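Local coordinates for protein GTPase HflX (Sulfolobus solfataricus P2, PDB 2QTF) that hydrolyses GTP, for which it is specific, and associates with the 50S ribosomal subunit, with a possible role in protein synthesis or ribosome biogenesis, at residues A[111-116]-A[155-160]. Numbering follows the deposited sequence.
Sequences RLKYEL and KLMKEL
Two helices of the HflX middle region, 101-121 and 145-164, meet here as a helical hairpin, through L112 and L156 in the buried layer and K113 and M157 at the exposed border. L112 and L156 touch by one methyl each: CD1 of L112 lies 3.7 Å from CD1 of L156. Their side chains cross at about a right angle. The CB of L112 already points to the other helix, and chi1 of -68°, with CG opposite the carbonyl carbon, sends CD1 on across. The backbones stay well apart, with CA of L112 10.0 Å from CA of L156. Side chains, not backbone, bridge the two helices here. L112 also packs on Y149, R152 and I153, and L156 on M105, so the leucine pair is one step of a longer, mostly apolar interface along the hairpin. A bound cadmium ion sits about 4 Å from the side chain of L112. At the border, K113 reaches over with an extended chain. Its NZ comes 4.0 Å from SD of M157, and its CE is equally near that sulfur. M157 bends at its last torsion (chi3 75°), which leaves its CE 4.1 Å from NZ of K113. This is a loose van der Waals contact. Y114 turns to helix 86-97, where it packs on I87 and L88. E115 forms a salt bridge with R75 of helix 68-78.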
ATOM      1  N   ARG A 111       9.167  -7.739 -11.401  1.00 17.84           N
ATOM      2  CA  ARG A 111      10.602  -7.476 -11.025  1.00 16.78           C
ATOM      3  C   ARG A 111      11.585  -7.965 -12.131  1.00 17.04           C
ATOM      4  O   ARG A 111      12.568  -7.297 -12.444  1.00 16.23           O
ATOM      5  CB  ARG A 111      10.880  -8.187  -9.691  1.00 15.48           C
ATOM      6  CG  ARG A 111      10.239  -7.468  -8.497  1.00 14.80           C
ATOM      7  CD  ARG A 111      10.433  -8.333  -7.159  1.00 17.81           C
ATOM      8  NE  ARG A 111      10.161  -7.486  -6.005  1.00 20.29           N
ATOM      9  CZ  ARG A 111      10.043  -7.965  -4.768  1.00 19.95           C
ATOM     10  NH1 ARG A 111      10.042  -9.295  -4.565  1.00 18.49           N
ATOM     11  NH2 ARG A 111      10.036  -7.124  -3.784  1.00 18.82           N
ATOM     12  N   LEU A 112      11.412  -9.181 -12.627  1.00 17.50           N
ATOM     13  CA  LEU A 112      12.251  -9.712 -13.720  1.00 20.35           C
ATOM     14  C   LEU A 112      12.211  -8.856 -14.938  1.00 20.17           C
ATOM     15  O   LEU A 112      13.276  -8.579 -15.558  1.00 22.01           O
ATOM     16  CB  LEU A 112      11.807 -11.136 -14.103  1.00 20.20           C
ATOM     17  CG  LEU A 112      12.093 -12.165 -12.983  1.00 27.39           C
ATOM     18  CD1 LEU A 112      11.514 -13.509 -13.323  1.00 21.06           C
ATOM     19  CD2 LEU A 112      13.638 -12.268 -12.654  1.00 29.10           C
ATOM     20  N   LYS A 113      11.013  -8.468 -15.348  1.00 19.75           N
ATOM     21  CA  LYS A 113      10.871  -7.599 -16.568  1.00 20.09           C
ATOM     22  C   LYS A 113      11.570  -6.265 -16.328  1.00 21.88           C
ATOM     23  O   LYS A 113      12.214  -5.733 -17.248  1.00 20.49           O
ATOM     24  CB  LYS A 113       9.379  -7.355 -16.875  1.00 17.69           C
ATOM     25  CG  LYS A 113       8.802  -8.648 -17.556  1.00 23.03           C
ATOM     26  CD  LYS A 113       7.385  -8.378 -18.032  1.00 28.30           C
ATOM     27  CE  LYS A 113       7.007  -9.424 -19.122  1.00 39.88           C
ATOM     28  NZ  LYS A 113       5.782  -8.972 -19.903  1.00 42.89           N
ATOM     29  N   TYR A 114      11.499  -5.750 -15.105  1.00 18.68           N
ATOM     30  CA  TYR A 114      12.182  -4.474 -14.810  1.00 21.60           C
ATOM     31  C   TYR A 114      13.686  -4.558 -14.829  1.00 22.59           C
ATOM     32  O   TYR A 114      14.391  -3.559 -15.104  1.00 23.92           O
ATOM     33  CB  TYR A 114      11.701  -3.919 -13.439  1.00 22.06           C
ATOM     34  CG  TYR A 114      11.738  -2.405 -13.311  1.00 22.67           C
ATOM     35  CD1 TYR A 114      11.005  -1.586 -14.185  1.00 22.98           C
ATOM     36  CD2 TYR A 114      12.542  -1.803 -12.372  1.00 26.41           C
ATOM     37  CE1 TYR A 114      11.073  -0.213 -14.079  1.00 24.82           C
ATOM     38  CE2 TYR A 114      12.595  -0.471 -12.230  1.00 21.76           C
ATOM     39  CZ  TYR A 114      11.856   0.326 -13.145  1.00 22.75           C
ATOM     40  OH  TYR A 114      11.838   1.681 -12.976  1.00 22.55           O
ATOM     41  N   GLU A 115      14.224  -5.727 -14.503  1.00 23.24           N
ATOM     42  CA  GLU A 115      15.658  -5.906 -14.506  1.00 24.58           C
ATOM     43  C   GLU A 115      16.184  -6.073 -15.929  1.00 25.68           C
ATOM     44  O   GLU A 115      17.334  -5.848 -16.142  1.00 24.26           O
ATOM     45  CB  GLU A 115      16.061  -7.245 -13.847  1.00 25.89           C
ATOM     46  CG  GLU A 115      16.757  -7.355 -12.581  1.00 31.43           C
ATOM     47  CD  GLU A 115      17.555  -6.133 -12.101  1.00 28.77           C
ATOM     48  OE1 GLU A 115      16.919  -5.460 -11.334  1.00 27.73           O
ATOM     49  OE2 GLU A 115      18.770  -5.945 -12.341  1.00 26.54           O
ATOM     50  N   LEU A 116      15.397  -6.568 -16.881  1.00 24.65           N
ATOM     51  CA  LEU A 116      15.967  -6.796 -18.244  1.00 27.74           C
ATOM     52  C   LEU A 116      16.703  -5.590 -18.898  1.00 27.58           C
ATOM     53  O   LEU A 116      17.780  -5.789 -19.432  1.00 27.98           O
ATOM     54  CB  LEU A 116      14.862  -7.230 -19.227  1.00 28.25           C
ATOM     55  CG  LEU A 116      14.497  -8.720 -19.274  1.00 33.64           C
ATOM     56  CD1 LEU A 116      13.465  -8.988 -20.421  1.00 31.50           C
ATOM     57  CD2 LEU A 116      15.810  -9.568 -19.513  1.00 34.65           C
ATOM     58  N   LYS A 155       8.482 -18.844 -18.403  1.00 33.99           N
ATOM     59  CA  LYS A 155       7.883 -19.759 -17.469  1.00 35.09           C
ATOM     60  C   LYS A 155       6.769 -19.189 -16.573  1.00 34.97           C
ATOM     61  O   LYS A 155       5.690 -19.829 -16.412  1.00 33.80           O
ATOM     62  CB  LYS A 155       8.977 -20.468 -16.588  1.00 34.58           C
ATOM     63  CG  LYS A 155       8.373 -21.357 -15.410  1.00 36.90           C
ATOM     64  CD  LYS A 155       9.461 -21.905 -14.400  1.00 38.56           C
ATOM     65  CE  LYS A 155       8.891 -22.785 -13.182  1.00 42.79           C
ATOM     66  NZ  LYS A 155      10.047 -22.852 -12.194  1.00 43.74           N
ATOM     67  N   LEU A 156       7.022 -18.031 -15.915  1.00 32.02           N
ATOM     68  CA  LEU A 156       5.970 -17.401 -15.095  1.00 29.85           C
ATOM     69  C   LEU A 156       4.747 -17.026 -15.992  1.00 30.17           C
ATOM     70  O   LEU A 156       3.611 -17.208 -15.600  1.00 29.86           O
ATOM     71  CB  LEU A 156       6.557 -16.141 -14.391  1.00 28.39           C
ATOM     72  CG  LEU A 156       7.517 -16.513 -13.280  1.00 29.48           C
ATOM     73  CD1 LEU A 156       8.261 -15.188 -12.823  1.00 29.21           C
ATOM     74  CD2 LEU A 156       6.569 -17.012 -12.214  1.00 30.32           C
ATOM     75  N   MET A 157       4.981 -16.401 -17.112  1.00 31.01           N
ATOM     76  CA  MET A 157       3.847 -16.031 -17.998  1.00 34.82           C
ATOM     77  C   MET A 157       3.036 -17.245 -18.400  1.00 36.03           C
ATOM     78  O   MET A 157       1.788 -17.211 -18.313  1.00 35.99           O
ATOM     79  CB  MET A 157       4.281 -15.304 -19.240  1.00 34.24           C
ATOM     80  CG  MET A 157       4.724 -13.921 -18.882  1.00 35.98           C
ATOM     81  SD  MET A 157       5.378 -12.905 -20.179  1.00 38.48           S
ATOM     82  CE  MET A 157       3.872 -12.414 -21.117  1.00 43.15           C
ATOM     83  N   LYS A 158       3.729 -18.323 -18.774  1.00 38.24           N
ATOM     84  CA  LYS A 158       3.078 -19.621 -18.987  1.00 41.80           C
ATOM     85  C   LYS A 158       2.216 -20.082 -17.838  1.00 40.35           C
ATOM     86  O   LYS A 158       1.011 -20.292 -18.008  1.00 38.31           O
ATOM     87  CB  LYS A 158       4.072 -20.686 -19.485  1.00 41.55           C
ATOM     88  CG  LYS A 158       4.601 -20.232 -20.864  1.00 47.48           C
ATOM     89  CD  LYS A 158       5.561 -21.243 -21.611  1.00 48.72           C
ATOM     90  CE  LYS A 158       5.724 -20.852 -23.099  1.00 50.96           C
ATOM     91  NZ  LYS A 158       6.770 -21.670 -23.915  1.00 56.93           N
ATOM     92  N   GLU A 159       2.799 -20.218 -16.649  1.00 40.66           N
ATOM     93  CA  GLU A 159       2.002 -20.605 -15.517  1.00 39.81           C
ATOM     94  C   GLU A 159       0.902 -19.631 -15.167  1.00 38.71           C
ATOM     95  O   GLU A 159      -0.173 -20.084 -14.740  1.00 37.90           O
ATOM     96  CB  GLU A 159       2.877 -20.843 -14.323  1.00 41.57           C
ATOM     97  CG  GLU A 159       4.177 -21.500 -14.767  1.00 47.73           C
ATOM     98  CD  GLU A 159       5.060 -21.886 -13.609  1.00 55.92           C
ATOM     99  OE1 GLU A 159       5.079 -21.132 -12.600  1.00 56.78           O
ATOM    100  OE2 GLU A 159       5.733 -22.944 -13.726  1.00 60.24           O
ATOM    101  N   LEU A 160       1.124 -18.321 -15.341  1.00 36.64           N
ATOM    102  CA  LEU A 160       0.040 -17.384 -15.040  1.00 37.29           C
ATOM    103  C   LEU A 160      -1.159 -17.613 -15.989  1.00 40.94           C
ATOM    104  O   LEU A 160      -2.321 -17.616 -15.545  1.00 39.86           O
ATOM    105  CB  LEU A 160       0.476 -15.912 -15.098  1.00 35.58           C
ATOM    106  CG  LEU A 160       1.284 -15.524 -13.838  1.00 28.07           C
ATOM    107  CD1 LEU A 160       2.034 -14.197 -14.152  1.00 29.05           C
ATOM    108  CD2 LEU A 160       0.377 -15.388 -12.627  1.00 27.55           C
TER